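Local coordinates for putative diflavin flavoprotein A 3 (Synechocystis sp., PDB 6H0C), which probably passes electrons from NADH to oxygen as a full-length protein, of which this is the flavodiiron core, a metallo-hydrolase-like domain joined to a flavodoxin-like domain, at residues L256-T269 and A303-P315. Residues are numbered along the deposited sequence; the frame is centred on the assembly and turned at random.
Sequences LNVALIYASAYGNT and AIGKSAGFIFGSP
Ile261 lies on the ring of Phe312, its CB almost on the ring normal, 4.2 Å from the centroid, in a CH-pi contact over the face. With CG1 anti to the carbonyl carbon (chi1 -59°) and an extended chi2, the isoleucine carries its CD1 past the CE2-CZ rim, 3.4 Å from Phe312 CE2. Thr332 of helix 323-335 touches both side chains, and Phe362 meets the phenylalanine edge-to-face. This is the tightly packed part, and it sits on two neighbouring parallel strands, 257-262 and 309-313, in the middle of the five-stranded sheet of the flavodoxin-like domain. The backbone ladder is regular here: Ile261 takes a bond from Gly313 N and gives one to Ile311 O; two residues earlier Ala259 gives its N-H to Gly309 O and accepts from Ile311 N. On the Ile261 face Ala259 CB packs against Ala303 and Ile304 of helix 297-306, 4.0 Å from Ile304 CD1. The opposite face is apolar too: Leu260 CD1 reaches Ile311 CB at 3.9 Å, Val258 CG1 meets Ile311 CD1, and Phe395 of helix 382-404 packs over Val258 and Ile311.

Toward the C-terminal ends the ladder fades, with a weak bond from Ala263 N to Gly313 O, while the methyl of Thr269 rests on the Gly313-Ser314 peptide. The other end is wetter. Asn257 O accepts a nearly straight bond from Ala308 N (167° at the hydrogen), but its side chain meets Lys306 partly through water: one molecule bridges Asn257 OD1, 2.6 Å away, to Lys306 NZ and Ala303 O. Thr288 OG1 on the adjoining strand binds both Asn257 ND2 and Lys306 NZ. Backbone bonds sealed between apolar faces thus join the strands, while at the partly hydrated margin water helps tie helix 297-306 to the sheet.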
loop_
_atom_site.group_PDB
_atom_site.type_symbol
_atom_site.label_atom_id
_atom_site.label_comp_id
_atom_site.label_asym_id
_atom_site.label_seq_id
_atom_site.Cartn_x
_atom_site.Cartn_y
_atom_site.Cartn_z
ATOM N N LEU A 256 -18.092 -12.543 9.547
ATOM C CA LEU A 256 -18.345 -12.443 8.124
ATOM C C LEU A 256 -17.135 -11.870 7.399
ATOM O O LEU A 256 -16.365 -11.089 7.967
ATOM C CB LEU A 256 -19.589 -11.596 7.876
ATOM C CG LEU A 256 -20.893 -12.259 8.348
ATOM C CD1 LEU A 256 -22.084 -11.325 8.178
ATOM C CD2 LEU A 256 -21.156 -13.590 7.619
ATOM N N ASN A 257 -16.965 -12.276 6.146
ATOM C CA ASN A 257 -15.839 -11.826 5.341
ATOM C C ASN A 257 -16.261 -11.520 3.904
ATOM O O ASN A 257 -17.101 -12.221 3.327
ATOM C CB ASN A 257 -14.728 -12.876 5.351
ATOM C CG ASN A 257 -13.616 -12.561 4.368
ATOM O OD1 ASN A 257 -13.789 -12.724 3.161
ATOM N ND2 ASN A 257 -12.462 -12.124 4.880
ATOM N N VAL A 258 -15.676 -10.474 3.329
ATOM C CA VAL A 258 -15.939 -10.131 1.938
ATOM C C VAL A 258 -14.665 -10.256 1.126
ATOM O O VAL A 258 -13.630 -9.723 1.518
ATOM C CB VAL A 258 -16.487 -8.695 1.781
ATOM C CG1 VAL A 258 -16.543 -8.303 0.298
ATOM C CG2 VAL A 258 -17.856 -8.563 2.443
ATOM N N ALA A 259 -14.745 -10.966 0.003
ATOM C CA ALA A 259 -13.646 -11.029 -0.960
ATOM C C ALA A 259 -13.768 -9.843 -1.911
ATOM O O ALA A 259 -14.754 -9.714 -2.635
ATOM C CB ALA A 259 -13.669 -12.337 -1.722
ATOM N N LEU A 260 -12.775 -8.964 -1.886
ATOM C CA LEU A 260 -12.815 -7.744 -2.674
ATOM C C LEU A 260 -11.744 -7.829 -3.732
ATOM O O LEU A 260 -10.560 -7.627 -3.456
ATOM C CB LEU A 260 -12.611 -6.514 -1.786
ATOM C CG LEU A 260 -12.365 -5.158 -2.450
ATOM C CD1 LEU A 260 -13.540 -4.765 -3.305
ATOM C CD2 LEU A 260 -12.112 -4.097 -1.381
ATOM N N ILE A 261 -12.171 -8.154 -4.944
ATOM C CA ILE A 261 -11.264 -8.373 -6.058
ATOM C C ILE A 261 -11.179 -7.116 -6.920
ATOM O O ILE A 261 -12.180 -6.721 -7.525
ATOM C CB ILE A 261 -11.744 -9.568 -6.914
ATOM C CG1 ILE A 261 -11.810 -10.830 -6.046
ATOM C CG2 ILE A 261 -10.856 -9.740 -8.135
ATOM C CD1 ILE A 261 -12.571 -11.982 -6.663
ATOM N N TYR A 262 -10.015 -6.470 -6.968
ATOM C CA TYR A 262 -9.864 -5.321 -7.863
ATOM C C TYR A 262 -8.699 -5.503 -8.836
ATOM O O TYR A 262 -7.811 -6.323 -8.610
ATOM C CB TYR A 262 -9.713 -4.023 -7.065
ATOM C CG TYR A 262 -8.622 -4.006 -6.019
ATOM C CD1 TYR A 262 -7.323 -3.678 -6.353
ATOM C CD2 TYR A 262 -8.904 -4.285 -4.684
ATOM C CE1 TYR A 262 -6.324 -3.650 -5.391
ATOM C CE2 TYR A 262 -7.918 -4.251 -3.720
ATOM C CZ TYR A 262 -6.627 -3.929 -4.077
ATOM O OH TYR A 262 -5.628 -3.892 -3.121
ATOM N N ALA A 263 -8.715 -4.744 -9.927
ATOM C CA ALA A 263 -7.863 -5.042 -11.075
ATOM C C ALA A 263 -6.365 -4.873 -10.806
ATOM O O ALA A 263 -5.565 -5.718 -11.214
ATOM C CB ALA A 263 -8.274 -4.181 -12.251
ATOM N N SER A 264 -5.983 -3.786 -10.139
ATOM C CA SER A 264 -4.573 -3.546 -9.829
ATOM C C SER A 264 -4.396 -2.587 -8.650
ATOM O O SER A 264 -5.361 -1.964 -8.185
ATOM C CB SER A 264 -3.845 -2.999 -11.054
ATOM O OG SER A 264 -4.237 -1.662 -11.288
ATOM N N ALA A 265 -3.152 -2.464 -8.187
ATOM C CA ALA A 265 -2.845 -1.798 -6.918
ATOM C C ALA A 265 -2.988 -0.284 -6.963
ATOM O O ALA A 265 -3.281 0.346 -5.955
ATOM C CB ALA A 265 -1.426 -2.156 -6.472
ATOM N N TYR A 266 -2.754 0.297 -8.127
ATOM C CA TYR A 266 -2.655 1.740 -8.232
ATOM C C TYR A 266 -3.555 2.207 -9.377
ATOM O O TYR A 266 -3.620 1.562 -10.416
ATOM C CB TYR A 266 -1.179 2.151 -8.434
ATOM C CG TYR A 266 -0.925 3.647 -8.445
ATOM C CD1 TYR A 266 -0.890 4.380 -7.260
ATOM C CD2 TYR A 266 -0.720 4.328 -9.645
ATOM C CE1 TYR A 266 -0.664 5.750 -7.275
ATOM C CE2 TYR A 266 -0.493 5.687 -9.670
ATOM C CZ TYR A 266 -0.464 6.395 -8.487
ATOM O OH TYR A 266 -0.237 7.754 -8.523
ATOM N N GLY A 267 -4.279 3.304 -9.174
ATOM C CA GLY A 267 -5.211 3.793 -10.181
ATOM C C GLY A 267 -6.554 4.172 -9.586
ATOM O O GLY A 267 -6.820 3.909 -8.409
ATOM N N ASN A 268 -7.414 4.783 -10.393
ATOM C CA ASN A 268 -8.696 5.258 -9.877
ATOM C C ASN A 268 -9.574 4.144 -9.310
ATOM O O ASN A 268 -10.248 4.341 -8.298
ATOM C CB ASN A 268 -9.456 6.016 -10.963
ATOM C CG ASN A 268 -8.900 7.408 -11.187
ATOM O OD1 ASN A 268 -8.277 7.980 -10.301
ATOM N ND2 ASN A 268 -9.125 7.958 -12.368
ATOM N N THR A 269 -9.568 2.979 -9.955
ATOM C CA THR A 269 -10.388 1.867 -9.491
ATOM C C THR A 269 -9.877 1.392 -8.143
ATOM O O THR A 269 -10.660 1.028 -7.266
ATOM C CB THR A 269 -10.396 0.692 -10.480
ATOM O OG1 THR A 269 -11.111 1.070 -11.667
ATOM C CG2 THR A 269 -11.087 -0.495 -9.854
ATOM N N ALA A 303 -10.142 -17.260 -0.966
ATOM C CA ALA A 303 -10.903 -16.095 -0.557
ATOM C C ALA A 303 -12.393 -16.348 -0.784
ATOM O O ALA A 303 -13.201 -16.155 0.122
ATOM C CB ALA A 303 -10.438 -14.858 -1.308
ATOM N N ILE A 304 -12.748 -16.798 -1.989
ATOM C CA ILE A 304 -14.144 -17.060 -2.334
ATOM C C ILE A 304 -14.717 -18.200 -1.477
ATOM O O ILE A 304 -15.899 -18.198 -1.111
ATOM C CB ILE A 304 -14.299 -17.403 -3.830
ATOM C CG1 ILE A 304 -14.002 -16.176 -4.702
ATOM C CG2 ILE A 304 -15.706 -17.920 -4.114
ATOM C CD1 ILE A 304 -14.887 -14.977 -4.397
ATOM N N GLY A 305 -13.863 -19.162 -1.147
ATOM C CA GLY A 305 -14.248 -20.277 -0.305
ATOM C C GLY A 305 -14.625 -19.889 1.120
ATOM O O GLY A 305 -15.401 -20.598 1.763
ATOM N N LYS A 306 -14.092 -18.776 1.625
ATOM C CA LYS A 306 -14.423 -18.364 2.990
ATOM C C LYS A 306 -15.286 -17.090 3.071
ATOM O O LYS A 306 -15.655 -16.661 4.165
ATOM C CB LYS A 306 -13.137 -18.194 3.817
ATOM C CG LYS A 306 -12.461 -16.836 3.736
ATOM C CD LYS A 306 -11.149 -16.831 4.542
ATOM C CE LYS A 306 -10.539 -15.423 4.665
ATOM N NZ LYS A 306 -10.154 -14.825 3.348
ATOM N N SER A 307 -15.636 -16.499 1.930
ATOM C CA SER A 307 -16.364 -15.227 1.958
ATOM C C SER A 307 -17.879 -15.404 1.961
ATOM O O SER A 307 -18.402 -16.410 1.477
ATOM C CB SER A 307 -15.965 -14.341 0.770
ATOM O OG SER A 307 -16.320 -14.943 -0.468
ATOM N N ALA A 308 -18.568 -14.408 2.508
ATOM C CA ALA A 308 -20.024 -14.369 2.513
ATOM C C ALA A 308 -20.516 -13.538 1.335
ATOM O O ALA A 308 -21.669 -13.645 0.910
ATOM C CB ALA A 308 -20.545 -13.794 3.832
ATOM N N GLY A 309 -19.630 -12.689 0.828
ATOM C CA GLY A 309 -19.915 -11.891 -0.349
ATOM C C GLY A 309 -18.616 -11.622 -1.083
ATOM O O GLY A 309 -17.539 -11.782 -0.508
ATOM N N PHE A 310 -18.715 -11.240 -2.352
ATOM C CA PHE A 310 -17.553 -10.804 -3.123
ATOM C C PHE A 310 -17.910 -9.572 -3.943
ATOM O O PHE A 310 -19.073 -9.362 -4.300
ATOM C CB PHE A 310 -17.035 -11.923 -4.040
ATOM C CG PHE A 310 -18.038 -12.391 -5.077
ATOM C CD1 PHE A 310 -18.108 -11.783 -6.315
ATOM C CD2 PHE A 310 -18.899 -13.447 -4.810
ATOM C CE1 PHE A 310 -19.024 -12.210 -7.261
ATOM C CE2 PHE A 310 -19.812 -13.878 -5.756
ATOM C CZ PHE A 310 -19.877 -13.260 -6.980
ATOM N N ILE A 311 -16.899 -8.765 -4.242
ATOM C CA ILE A 311 -17.064 -7.518 -4.979
ATOM C C ILE A 311 -15.969 -7.400 -6.031
ATOM O O ILE A 311 -14.799 -7.605 -5.719
ATOM C CB ILE A 311 -16.996 -6.308 -4.036
ATOM C CG1 ILE A 311 -18.053 -6.427 -2.924
ATOM C CG2 ILE A 311 -17.141 -5.009 -4.813
ATOM C CD1 ILE A 311 -18.030 -5.289 -1.899
ATOM N N PHE A 312 -16.341 -7.086 -7.270
ATOM C CA PHE A 312 -15.368 -6.867 -8.349
ATOM C C PHE A 312 -15.244 -5.384 -8.692
ATOM O O PHE A 312 -16.256 -4.684 -8.837
ATOM C CB PHE A 312 -15.757 -7.641 -9.617
ATOM C CG PHE A 312 -15.181 -9.046 -9.700
ATOM C CD1 PHE A 312 -14.320 -9.398 -10.736
ATOM C CD2 PHE A 312 -15.526 -10.021 -8.770
ATOM C CE1 PHE A 312 -13.807 -10.689 -10.837
ATOM C CE2 PHE A 312 -15.013 -11.314 -8.866
ATOM C CZ PHE A 312 -14.149 -11.645 -9.898
ATOM N N GLY A 313 -14.002 -4.915 -8.825
ATOM C CA GLY A 313 -13.722 -3.552 -9.242
ATOM C C GLY A 313 -12.823 -3.582 -10.464
ATOM O O GLY A 313 -11.772 -4.229 -10.456
ATOM N N SER A 314 -13.219 -2.889 -11.527
ATOM C CA SER A 314 -12.460 -2.978 -12.772
ATOM C C SER A 314 -12.486 -1.682 -13.570
ATOM O O SER A 314 -13.527 -1.041 -13.686
ATOM C CB SER A 314 -12.999 -4.132 -13.638
ATOM O OG SER A 314 -12.322 -4.219 -14.879
ATOM N N PRO A 315 -11.329 -1.297 -14.130
ATOM C CA PRO A 315 -11.308 -0.262 -15.165
ATOM C C PRO A 315 -11.724 -0.865 -16.506
ATOM O O PRO A 315 -11.964 -2.076 -16.597
ATOM C CB PRO A 315 -9.847 0.174 -15.191
ATOM C CG PRO A 315 -9.105 -1.102 -14.874
ATOM C CD PRO A 315 -9.981 -1.837 -13.865
HETATM O O HOH W 1 -17.619 -15.030 5.679
HETATM O O HOH W 2 -12.080 -14.050 1.655
#